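Local coordinates for pullulanase (Klebsiella oxytoca, PDB 2YOC), which hydrolyses the alpha-1,6-glucosidic linkages of pullulan and of branched dextrins, and is probably exported by a type 2 secretion system, at residues Asp20-Pro31 with Ala197-Leu209. Residues are numbered along the deposited sequence; the frame is centred on the assembly and turned at random.
Sequences DVVVRLPDVAVP and AADGEGKFTDRYL
Arg24, near the start of the modelled chain, pairs with Lys203 as an antiparallel non-hydrogen-bonded pair, joining strand 23-24 to the 203-204 strand of the pullulanase N2 region in a short, weakly bonded beta ladder. Two backbone bonds lie beside this pair: Phe204 N donates to Val23 O (2.9 Å), and Leu25 N donates to Gly202 O (2.7 Å), where the type I turn Asp199-Gly202 ends. Asp199 OD1 accepts Lys203 N from above the carboxylate plane, tying the turn to the strand that follows it.

Val23 and Phe204 share the inner face, packed toward Tyr189 and Ile252 of the N2 sheet. With CG1 anti to the backbone N (chi1 174°), Val23 brings that methyl to 3.7 Å from Phe204 CD1, while Val23 O lies at the ring edge, in plane. Ala198 CB sits over one ring face, offset toward the rim. Leu25 CD1 reaches both neighbours, approaching the ring obliquely at CE1 and meeting Ala198 CB.

On the other face the extended Lys203 chain crosses Val22 at about a right angle, its CD 3.8 Å from Val22 CG1. Arg24 CB still touches Lys203 CG, but from CG onward (chi1 47°) the Arg24 side chain leads away. Farther along, Arg187 makes a cation-pi contact with Tyr208 and donates to Val21 O. Tyr208 OH bonds to Asp20 OD2 at 3.2 Å, arriving from above a carboxylate turned 51° from the ring plane.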
# COMPACT_ATOMS: atom_id res chain seq x y z
N ASP B 20 -2.84 50.48 -47.33
CA ASP B 20 -2.44 49.55 -46.26
C ASP B 20 -1.57 50.22 -45.16
O ASP B 20 -0.56 50.87 -45.47
CB ASP B 20 -1.75 48.30 -46.84
CG ASP B 20 -2.03 47.01 -46.08
OD1 ASP B 20 -2.95 47.02 -45.21
OD2 ASP B 20 -1.35 46.00 -46.36
N VAL B 21 -1.98 50.07 -43.90
CA VAL B 21 -1.37 50.68 -42.70
C VAL B 21 0.14 50.47 -42.54
O VAL B 21 0.65 49.36 -42.69
CB VAL B 21 -2.15 50.35 -41.40
CG1 VAL B 21 -1.82 51.33 -40.27
CG2 VAL B 21 -3.66 50.29 -41.63
N VAL B 22 0.85 51.56 -42.20
CA VAL B 22 2.28 51.50 -41.93
C VAL B 22 2.50 51.32 -40.45
O VAL B 22 1.92 52.06 -39.65
CB VAL B 22 3.05 52.70 -42.51
CG1 VAL B 22 4.36 52.97 -41.75
CG2 VAL B 22 3.32 52.48 -43.99
N VAL B 23 3.33 50.32 -40.08
CA VAL B 23 3.69 50.09 -38.69
C VAL B 23 4.71 51.15 -38.28
O VAL B 23 5.68 51.39 -38.99
CB VAL B 23 4.12 48.63 -38.42
CG1 VAL B 23 4.65 48.45 -36.99
CG2 VAL B 23 2.95 47.68 -38.66
N ARG B 24 4.41 51.85 -37.20
CA ARG B 24 5.26 52.93 -36.70
C ARG B 24 5.38 52.95 -35.17
O ARG B 24 4.55 52.36 -34.47
CB ARG B 24 4.80 54.30 -37.26
CG ARG B 24 3.30 54.56 -37.18
CD ARG B 24 2.98 56.03 -37.37
NE ARG B 24 3.14 56.84 -36.16
CZ ARG B 24 2.17 57.04 -35.27
NH1 ARG B 24 0.99 56.47 -35.42
NH2 ARG B 24 2.39 57.81 -34.21
N LEU B 25 6.44 53.60 -34.68
CA LEU B 25 6.75 53.75 -33.26
C LEU B 25 5.76 54.73 -32.58
O LEU B 25 5.17 55.53 -33.30
CB LEU B 25 8.20 54.28 -33.15
CG LEU B 25 9.30 53.27 -32.80
CD1 LEU B 25 9.53 52.29 -33.91
CD2 LEU B 25 10.61 53.97 -32.52
N PRO B 26 5.55 54.74 -31.23
CA PRO B 26 4.63 55.74 -30.63
C PRO B 26 5.02 57.19 -30.90
O PRO B 26 6.21 57.46 -30.99
CB PRO B 26 4.68 55.42 -29.12
CG PRO B 26 5.96 54.71 -28.91
CD PRO B 26 6.14 53.89 -30.18
N ASP B 27 4.03 58.11 -31.10
CA ASP B 27 4.31 59.53 -31.39
C ASP B 27 4.86 60.27 -30.16
O ASP B 27 4.17 61.05 -29.51
CB ASP B 27 3.13 60.27 -32.06
CG ASP B 27 3.48 61.63 -32.67
OD1 ASP B 27 4.70 61.91 -32.88
OD2 ASP B 27 2.55 62.39 -32.99
N VAL B 28 6.11 59.99 -29.86
CA VAL B 28 6.89 60.51 -28.75
C VAL B 28 8.29 60.75 -29.34
O VAL B 28 8.83 59.84 -29.97
CB VAL B 28 6.95 59.47 -27.59
CG1 VAL B 28 8.06 59.80 -26.58
CG2 VAL B 28 5.59 59.31 -26.89
N ALA B 29 8.86 61.94 -29.16
CA ALA B 29 10.19 62.23 -29.69
C ALA B 29 11.25 61.36 -28.99
O ALA B 29 11.03 60.90 -27.86
CB ALA B 29 10.51 63.70 -29.53
N VAL B 30 12.38 61.08 -29.67
CA VAL B 30 13.44 60.28 -29.05
C VAL B 30 14.13 61.08 -27.94
O VAL B 30 14.46 62.25 -28.15
CB VAL B 30 14.41 59.57 -30.04
CG1 VAL B 30 13.66 58.67 -31.01
CG2 VAL B 30 15.30 60.55 -30.78
N PRO B 31 14.28 60.50 -26.73
CA PRO B 31 14.88 61.25 -25.61
C PRO B 31 16.37 61.57 -25.75
O PRO B 31 17.11 60.85 -26.42
CB PRO B 31 14.63 60.36 -24.42
CG PRO B 31 14.54 58.99 -24.99
CD PRO B 31 13.89 59.14 -26.32
N ALA B 197 14.12 46.89 -38.86
CA ALA B 197 14.15 47.96 -37.87
C ALA B 197 13.19 49.10 -38.25
O ALA B 197 12.43 49.01 -39.22
CB ALA B 197 15.58 48.47 -37.71
N ALA B 198 13.22 50.15 -37.43
CA ALA B 198 12.44 51.36 -37.63
C ALA B 198 13.41 52.41 -38.20
O ALA B 198 14.57 52.49 -37.76
CB ALA B 198 11.87 51.83 -36.30
N ASP B 199 12.95 53.21 -39.19
CA ASP B 199 13.78 54.27 -39.81
C ASP B 199 13.89 55.52 -38.90
O ASP B 199 13.48 55.47 -37.74
CB ASP B 199 13.25 54.61 -41.23
CG ASP B 199 11.84 55.17 -41.34
OD1 ASP B 199 11.24 55.50 -40.29
OD2 ASP B 199 11.34 55.31 -42.48
N GLY B 200 14.43 56.62 -39.46
CA GLY B 200 14.56 57.92 -38.78
C GLY B 200 13.24 58.52 -38.35
O GLY B 200 13.18 59.30 -37.40
N GLU B 201 12.14 58.11 -39.04
CA GLU B 201 10.76 58.52 -38.80
C GLU B 201 10.03 57.52 -37.87
O GLU B 201 8.87 57.74 -37.52
CB GLU B 201 10.00 58.62 -40.14
CG GLU B 201 10.40 59.79 -41.02
CD GLU B 201 10.07 59.60 -42.49
OE1 GLU B 201 8.89 59.34 -42.82
OE2 GLU B 201 11.01 59.70 -43.32
N GLY B 202 10.72 56.43 -37.50
CA GLY B 202 10.18 55.38 -36.64
C GLY B 202 9.15 54.51 -37.34
O GLY B 202 8.22 54.02 -36.69
N LYS B 203 9.33 54.29 -38.67
CA LYS B 203 8.45 53.46 -39.50
C LYS B 203 9.13 52.14 -39.92
O LYS B 203 10.34 52.09 -40.14
CB LYS B 203 7.99 54.21 -40.75
CG LYS B 203 7.08 55.40 -40.51
CD LYS B 203 6.61 55.97 -41.85
CE LYS B 203 5.87 57.28 -41.72
NZ LYS B 203 5.25 57.68 -43.00
N PHE B 204 8.32 51.09 -40.06
CA PHE B 204 8.76 49.78 -40.50
C PHE B 204 8.40 49.72 -41.96
O PHE B 204 7.25 49.43 -42.34
CB PHE B 204 8.14 48.65 -39.65
CG PHE B 204 8.68 48.64 -38.23
CD1 PHE B 204 8.15 49.49 -37.26
CD2 PHE B 204 9.73 47.80 -37.87
CE1 PHE B 204 8.66 49.48 -35.96
CE2 PHE B 204 10.23 47.80 -36.56
CZ PHE B 204 9.70 48.64 -35.62
N THR B 205 9.40 50.11 -42.76
CA THR B 205 9.41 50.24 -44.22
C THR B 205 9.80 48.93 -44.97
O THR B 205 9.53 48.83 -46.18
CB THR B 205 10.38 51.34 -44.59
OG1 THR B 205 11.63 51.05 -43.96
CG2 THR B 205 9.89 52.70 -44.15
N ASP B 206 10.45 47.97 -44.25
CA ASP B 206 10.86 46.66 -44.79
C ASP B 206 9.65 45.90 -45.30
O ASP B 206 8.55 46.03 -44.77
CB ASP B 206 11.57 45.79 -43.74
CG ASP B 206 12.80 46.39 -43.11
OD1 ASP B 206 13.87 46.35 -43.76
OD2 ASP B 206 12.77 46.64 -41.89
N ARG B 207 9.86 45.09 -46.34
CA ARG B 207 8.84 44.27 -46.96
C ARG B 207 8.17 43.36 -45.88
O ARG B 207 8.82 43.01 -44.91
CB ARG B 207 9.52 43.37 -48.02
CG ARG B 207 10.05 44.04 -49.30
CD ARG B 207 9.48 43.40 -50.56
NE ARG B 207 8.01 43.48 -50.59
CZ ARG B 207 7.23 43.13 -51.61
NH1 ARG B 207 7.78 42.67 -52.74
NH2 ARG B 207 5.91 43.23 -51.52
N TYR B 208 6.90 43.01 -46.05
CA TYR B 208 6.23 42.13 -45.08
C TYR B 208 5.23 41.24 -45.77
O TYR B 208 5.05 41.37 -46.98
CB TYR B 208 5.56 42.91 -43.93
CG TYR B 208 4.53 43.93 -44.37
CD1 TYR B 208 4.90 45.23 -44.68
CD2 TYR B 208 3.19 43.58 -44.50
CE1 TYR B 208 3.96 46.17 -45.11
CE2 TYR B 208 2.23 44.51 -44.90
CZ TYR B 208 2.62 45.81 -45.21
OH TYR B 208 1.70 46.74 -45.64
N LEU B 209 4.59 40.35 -45.00
CA LEU B 209 3.50 39.48 -45.45
C LEU B 209 2.39 39.60 -44.40
O LEU B 209 2.68 39.69 -43.20
CB LEU B 209 3.90 38.01 -45.56
CG LEU B 209 5.15 37.57 -46.32
CD1 LEU B 209 5.32 36.08 -46.18
CD2 LEU B 209 5.07 37.93 -47.80